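Local coordinates for dihydrofolate reductase (Coxiella burnetii, PDB 3TQB) that catalyses the NADPH-dependent reduction of 7,8-dihydrofolate to 5,6,7,8-tetrahydrofolate, at the NDP/FOL site. Numbering follows the deposited sequence.

The NDP/FOL site. Residues 7-8, 15, 19-21, 28-29, 32, 44-47, 50-51, 55, 63-65, 96, 98, 100-101, 125. With NDP (NADPH dihydro-nicotinamide-adenine-dinucleotide phosphate), chain B; FOL (folic acid), chain C.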
# COMPACT_ATOMS: atom_id res chain seq x y z
N ALA A 7 2.01 0.56 4.21
CA ALA A 7 2.51 -0.81 4.22
C ALA A 7 3.01 -1.23 5.60
O ALA A 7 3.59 -0.43 6.33
CB ALA A 7 3.63 -0.97 3.19
N ALA A 8 2.77 -2.49 5.94
CA ALA A 8 3.34 -3.10 7.14
C ALA A 8 4.54 -3.93 6.73
O ALA A 8 4.46 -4.72 5.79
CB ALA A 8 2.31 -3.96 7.84
N ILE A 15 7.41 -7.95 3.27
CA ILE A 15 5.97 -7.66 3.28
C ILE A 15 5.07 -8.87 3.01
O ILE A 15 3.95 -8.92 3.52
CB ILE A 15 5.61 -6.50 2.29
CG1 ILE A 15 6.05 -6.82 0.86
CG2 ILE A 15 6.24 -5.20 2.76
CD1 ILE A 15 5.64 -5.76 -0.15
N ASN A 19 2.21 -15.18 -1.51
CA ASN A 19 0.99 -14.40 -1.77
C ASN A 19 0.12 -14.18 -0.52
O ASN A 19 -1.10 -14.06 -0.61
CB ASN A 19 0.18 -15.06 -2.89
CG ASN A 19 -0.72 -14.06 -3.62
OD1 ASN A 19 -0.28 -12.98 -4.00
ND2 ASN A 19 -1.98 -14.44 -3.83
N GLU A 20 0.77 -14.12 0.65
CA GLU A 20 0.08 -13.89 1.92
C GLU A 20 0.92 -13.00 2.84
O GLU A 20 2.11 -12.80 2.59
CB GLU A 20 -0.18 -15.22 2.64
CG GLU A 20 -1.16 -16.15 1.92
CD GLU A 20 -1.36 -17.47 2.66
OE1 GLU A 20 -0.71 -17.68 3.71
OE2 GLU A 20 -2.15 -18.30 2.18
N LEU A 21 0.29 -12.48 3.89
CA LEU A 21 1.01 -11.76 4.94
C LEU A 21 1.71 -12.78 5.84
O LEU A 21 1.09 -13.75 6.26
CB LEU A 21 0.06 -10.91 5.77
CG LEU A 21 -0.63 -9.75 5.04
CD1 LEU A 21 -1.69 -9.12 5.94
CD2 LEU A 21 0.38 -8.70 4.59
N ASP A 28 -2.56 -3.46 13.68
CA ASP A 28 -2.10 -2.90 12.41
C ASP A 28 -3.23 -2.89 11.37
O ASP A 28 -3.31 -1.97 10.55
CB ASP A 28 -0.91 -3.69 11.88
CG ASP A 28 -0.35 -3.12 10.59
OD1 ASP A 28 0.10 -1.95 10.61
OD2 ASP A 28 -0.37 -3.83 9.57
N LEU A 29 -4.08 -3.91 11.40
CA LEU A 29 -5.21 -4.01 10.46
C LEU A 29 -6.30 -2.98 10.77
O LEU A 29 -6.96 -2.49 9.85
CB LEU A 29 -5.80 -5.42 10.48
CG LEU A 29 -4.87 -6.54 10.01
CD1 LEU A 29 -5.51 -7.90 10.24
CD2 LEU A 29 -4.48 -6.37 8.55
N PHE A 32 -4.84 0.27 9.54
CA PHE A 32 -5.01 0.28 8.09
C PHE A 32 -6.43 0.68 7.68
O PHE A 32 -6.61 1.39 6.69
CB PHE A 32 -4.66 -1.09 7.50
CG PHE A 32 -4.90 -1.20 6.03
CD1 PHE A 32 -3.92 -0.83 5.11
CD2 PHE A 32 -6.11 -1.69 5.55
CE1 PHE A 32 -4.15 -0.94 3.75
CE2 PHE A 32 -6.34 -1.79 4.18
CZ PHE A 32 -5.36 -1.42 3.28
N GLY A 44 -1.96 -3.69 -6.62
CA GLY A 44 -1.60 -4.65 -7.67
C GLY A 44 -2.57 -5.81 -7.69
O GLY A 44 -3.34 -6.01 -6.75
N ARG A 45 -2.53 -6.59 -8.77
CA ARG A 45 -3.49 -7.68 -8.98
C ARG A 45 -3.31 -8.83 -7.98
O ARG A 45 -4.29 -9.42 -7.54
CB ARG A 45 -3.39 -8.20 -10.42
CG ARG A 45 -4.59 -9.06 -10.86
CD ARG A 45 -4.35 -10.55 -10.65
NE ARG A 45 -3.23 -11.05 -11.43
CZ ARG A 45 -2.65 -12.24 -11.26
NH1 ARG A 45 -3.08 -13.08 -10.33
NH2 ARG A 45 -1.63 -12.58 -12.04
N ARG A 46 -2.06 -9.13 -7.63
CA ARG A 46 -1.78 -10.18 -6.65
C ARG A 46 -2.19 -9.75 -5.24
O ARG A 46 -2.59 -10.59 -4.43
CB ARG A 46 -0.30 -10.57 -6.65
CG ARG A 46 0.21 -11.13 -7.97
CD ARG A 46 1.57 -11.80 -7.81
NE ARG A 46 2.44 -11.59 -8.97
CZ ARG A 46 2.31 -12.22 -10.15
NH1 ARG A 46 1.35 -13.12 -10.35
NH2 ARG A 46 3.16 -11.94 -11.13
N THR A 47 -2.09 -8.46 -4.95
CA THR A 47 -2.53 -7.93 -3.66
C THR A 47 -4.04 -8.09 -3.49
O THR A 47 -4.51 -8.37 -2.39
CB THR A 47 -2.14 -6.45 -3.48
OG1 THR A 47 -0.71 -6.32 -3.48
CG2 THR A 47 -2.67 -5.90 -2.16
N SER A 50 -4.59 -11.54 -2.62
CA SER A 50 -4.20 -11.68 -1.22
C SER A 50 -5.37 -11.36 -0.29
O SER A 50 -5.60 -12.07 0.69
CB SER A 50 -3.00 -10.78 -0.89
OG SER A 50 -2.81 -10.64 0.51
N ILE A 51 -6.11 -10.30 -0.61
CA ILE A 51 -7.27 -9.89 0.19
C ILE A 51 -8.46 -10.82 -0.08
O ILE A 51 -9.12 -11.26 0.86
CB ILE A 51 -7.66 -8.42 -0.09
CG1 ILE A 51 -6.51 -7.49 0.31
CG2 ILE A 51 -8.91 -8.05 0.69
CD1 ILE A 51 -6.77 -6.03 0.02
N LEU A 55 -12.28 -4.35 -0.43
CA LEU A 55 -12.34 -3.77 0.91
C LEU A 55 -13.58 -2.88 1.01
O LEU A 55 -13.75 -1.97 0.20
CB LEU A 55 -11.09 -2.95 1.20
CG LEU A 55 -9.75 -3.69 1.17
CD1 LEU A 55 -8.61 -2.72 1.44
CD2 LEU A 55 -9.72 -4.82 2.18
N ILE A 63 -4.65 -2.55 -10.44
CA ILE A 63 -3.77 -2.41 -11.60
C ILE A 63 -3.55 -3.80 -12.19
O ILE A 63 -3.40 -4.77 -11.46
CB ILE A 63 -2.40 -1.79 -11.21
CG1 ILE A 63 -2.58 -0.53 -10.36
CG2 ILE A 63 -1.59 -1.45 -12.46
CD1 ILE A 63 -3.50 0.51 -10.97
N THR A 64 -3.54 -3.88 -13.51
CA THR A 64 -3.32 -5.15 -14.21
C THR A 64 -2.98 -4.89 -15.67
O THR A 64 -3.28 -3.82 -16.20
CB THR A 64 -4.56 -6.07 -14.13
OG1 THR A 64 -4.32 -7.28 -14.86
CG2 THR A 64 -5.78 -5.37 -14.71
N GLN A 65 -2.33 -5.86 -16.31
CA GLN A 65 -2.07 -5.81 -17.75
C GLN A 65 -3.04 -6.70 -18.52
O GLN A 65 -3.14 -6.58 -19.74
CB GLN A 65 -0.63 -6.20 -18.04
CG GLN A 65 0.39 -5.32 -17.33
CD GLN A 65 1.81 -5.76 -17.57
OE1 GLN A 65 2.57 -5.10 -18.28
NE2 GLN A 65 2.19 -6.90 -16.99
N ILE A 96 -1.27 0.84 -1.78
CA ILE A 96 -1.12 -0.19 -0.75
C ILE A 96 -0.30 -1.41 -1.20
O ILE A 96 -0.30 -2.42 -0.52
CB ILE A 96 -2.51 -0.66 -0.23
CG1 ILE A 96 -3.25 -1.51 -1.27
CG2 ILE A 96 -3.36 0.54 0.15
CD1 ILE A 96 -4.58 -2.03 -0.79
N GLY A 98 1.28 -4.19 -4.50
CA GLY A 98 2.47 -4.79 -3.88
C GLY A 98 3.79 -4.16 -4.29
O GLY A 98 3.85 -2.96 -4.56
N ARG A 100 5.88 -4.17 -6.92
CA ARG A 100 6.01 -3.49 -8.21
C ARG A 100 5.24 -2.17 -8.23
O ARG A 100 5.66 -1.21 -8.88
CB ARG A 100 5.54 -4.40 -9.35
CG ARG A 100 5.74 -3.83 -10.75
CD ARG A 100 5.20 -4.77 -11.82
NE ARG A 100 4.98 -4.09 -13.10
CZ ARG A 100 4.35 -4.63 -14.15
NH1 ARG A 100 3.88 -5.87 -14.09
NH2 ARG A 100 4.20 -3.92 -15.26
N ILE A 101 4.10 -2.14 -7.54
CA ILE A 101 3.31 -0.92 -7.42
C ILE A 101 4.03 0.06 -6.49
O ILE A 101 4.21 1.23 -6.83
CB ILE A 101 1.89 -1.22 -6.89
CG1 ILE A 101 1.10 -2.05 -7.91
CG2 ILE A 101 1.14 0.06 -6.58
CD1 ILE A 101 0.66 -1.27 -9.14
N VAL A 125 8.61 -11.64 -1.18
CA VAL A 125 8.42 -10.28 -1.68
C VAL A 125 8.77 -9.24 -0.61
O VAL A 125 8.57 -9.48 0.58
CB VAL A 125 6.97 -10.04 -2.17
CG1 VAL A 125 6.57 -11.09 -3.20
CG2 VAL A 125 5.99 -10.03 -1.01
PA NDP B . 1.54 -7.08 -6.69
O1A NDP B . 2.58 -6.01 -6.90
O2A NDP B . 0.44 -6.88 -5.69
O5B NDP B . 0.85 -7.35 -8.11
C5B NDP B . 1.60 -7.82 -9.23
C4B NDP B . 0.65 -7.94 -10.41
O4B NDP B . -0.13 -6.73 -10.50
C3B NDP B . 1.31 -8.12 -11.77
O3B NDP B . 1.45 -9.49 -12.14
C2B NDP B . 0.33 -7.42 -12.67
O2B NDP B . -0.77 -8.30 -12.89
C1B NDP B . -0.17 -6.26 -11.84
N9A NDP B . 0.66 -5.03 -11.99
C8A NDP B . 1.60 -4.60 -11.11
N7A NDP B . 2.16 -3.44 -11.54
C5A NDP B . 1.58 -3.10 -12.70
C6A NDP B . 1.70 -1.99 -13.68
N6A NDP B . 2.59 -0.99 -13.49
N1A NDP B . 0.90 -2.02 -14.77
C2A NDP B . 0.01 -3.00 -14.97
N3A NDP B . -0.15 -4.04 -14.12
C4A NDP B . 0.58 -4.15 -12.99
O3 NDP B . 2.28 -8.48 -6.41
PN NDP B . 3.11 -8.79 -5.07
O1N NDP B . 4.29 -7.84 -4.98
O2N NDP B . 3.37 -10.28 -5.04
O5D NDP B . 2.09 -8.43 -3.88
C5D NDP B . 1.34 -9.43 -3.20
C4D NDP B . 2.11 -9.93 -1.98
O4D NDP B . 2.62 -8.82 -1.24
C3D NDP B . 1.20 -10.69 -1.03
O3D NDP B . 1.94 -11.72 -0.36
C2D NDP B . 0.77 -9.64 -0.03
O2D NDP B . 0.44 -10.20 1.24
C1D NDP B . 1.99 -8.74 0.04
N1N NDP B . 1.65 -7.36 0.38
C2N NDP B . 1.97 -6.92 1.62
C3N NDP B . 1.70 -5.62 2.03
C7N NDP B . 2.07 -5.16 3.41
O7N NDP B . 1.82 -4.01 3.75
N7N NDP B . 2.66 -6.01 4.25
C4N NDP B . 1.03 -4.71 1.05
C5N NDP B . 0.72 -5.26 -0.26
C6N NDP B . 1.06 -6.58 -0.54
P2B NDP B . -1.16 -8.93 -14.31
O1X NDP B . -0.25 -10.12 -14.43
O2X NDP B . -2.63 -9.29 -14.14
O3X NDP B . -0.92 -7.84 -15.31
N1 FOL C . -0.77 -1.94 5.30
C2 FOL C . -0.56 -2.30 6.62
NA2 FOL C . -0.16 -1.39 7.50
N3 FOL C . -0.77 -3.60 7.03
C4 FOL C . -1.18 -4.56 6.13
O4 FOL C . -1.37 -5.72 6.51
C4A FOL C . -1.39 -4.21 4.80
N5 FOL C . -1.81 -5.16 3.87
C6 FOL C . -2.01 -4.79 2.55
C7 FOL C . -1.81 -3.48 2.15
N8 FOL C . -1.39 -2.53 3.07
C8A FOL C . -1.18 -2.89 4.39
C9 FOL C . -2.47 -5.81 1.53
N10 FOL C . -3.21 -6.89 2.15
C11 FOL C . -6.46 -6.47 4.67
C12 FOL C . -5.63 -7.59 4.74
C13 FOL C . -4.55 -7.71 3.89
C14 FOL C . -4.27 -6.72 2.95
C15 FOL C . -5.10 -5.59 2.87
C16 FOL C . -6.19 -5.47 3.73
C FOL C . -7.63 -6.37 5.60
O FOL C . -8.24 -7.56 6.04
N FOL C . -8.05 -5.17 5.99
CA FOL C . -9.39 -4.96 6.52
CB FOL C . -9.38 -5.14 8.04
CG FOL C . -10.72 -5.67 8.54
CD FOL C . -10.76 -5.72 10.05
OE1 FOL C . -11.24 -6.72 10.62
OE2 FOL C . -10.34 -4.77 10.74
CT FOL C . -9.91 -3.60 6.17
O1 FOL C . -9.16 -2.75 5.64
O2 FOL C . -11.09 -3.29 6.41
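Asp28, the conserved acid of the dihydrofolate reductase active site, anchors the pterin of FOL. With CG anti to the backbone N (chi1 -177°), its carboxylate faces the N3/NA2 side of the pterin in a paired contact: Asp28 OD2 hydrogen-bonds the ring nitrogen FOL N3 at 2.6 Å, and OD1 takes the amino group NA2 on its syn lone pair. The carboxamide of NDP is held by main chain, Ala8 N donating to NDP O7N at 2.8 Å, while N7N gives to the in-plane lone pairs of Ala8 O and Ile15 O. These bonds should fix the rotation of the amide and bring the nicotinamide over the face of the pterin, opposite Phe32, with NDP C4N 3.4 Å from FOL C6, an approach consistent with hydride transfer to C6 of dihydrofolate. Thr47 OG1, anti to its carbonyl carbon, donates to NDP O2A of the diphosphate at 2.6 Å. At the far end the 2'-phosphate, the mark of NADPH, is gripped at NDP O2X by Thr64 OG1 (2.7 Å) and by Arg45 NE, which forms a salt bridge from nearly within its guanidinium plane; Gln65 N binds O3X. The adenine is sandwiched: the extended Arg100 lays its guanidinium over one face, and Ile63 presses CG2 on the other. Around folate, Phe32, its CG anti to the backbone N (chi1 175°), puts its CD1-CE1 edge against the FOL pterin, planes 57° apart. Ile51 lies over the p-aminobenzoyl ring, its CG1 3.8 Å from the ring centroid and CD1 3.3 Å from FOL C15.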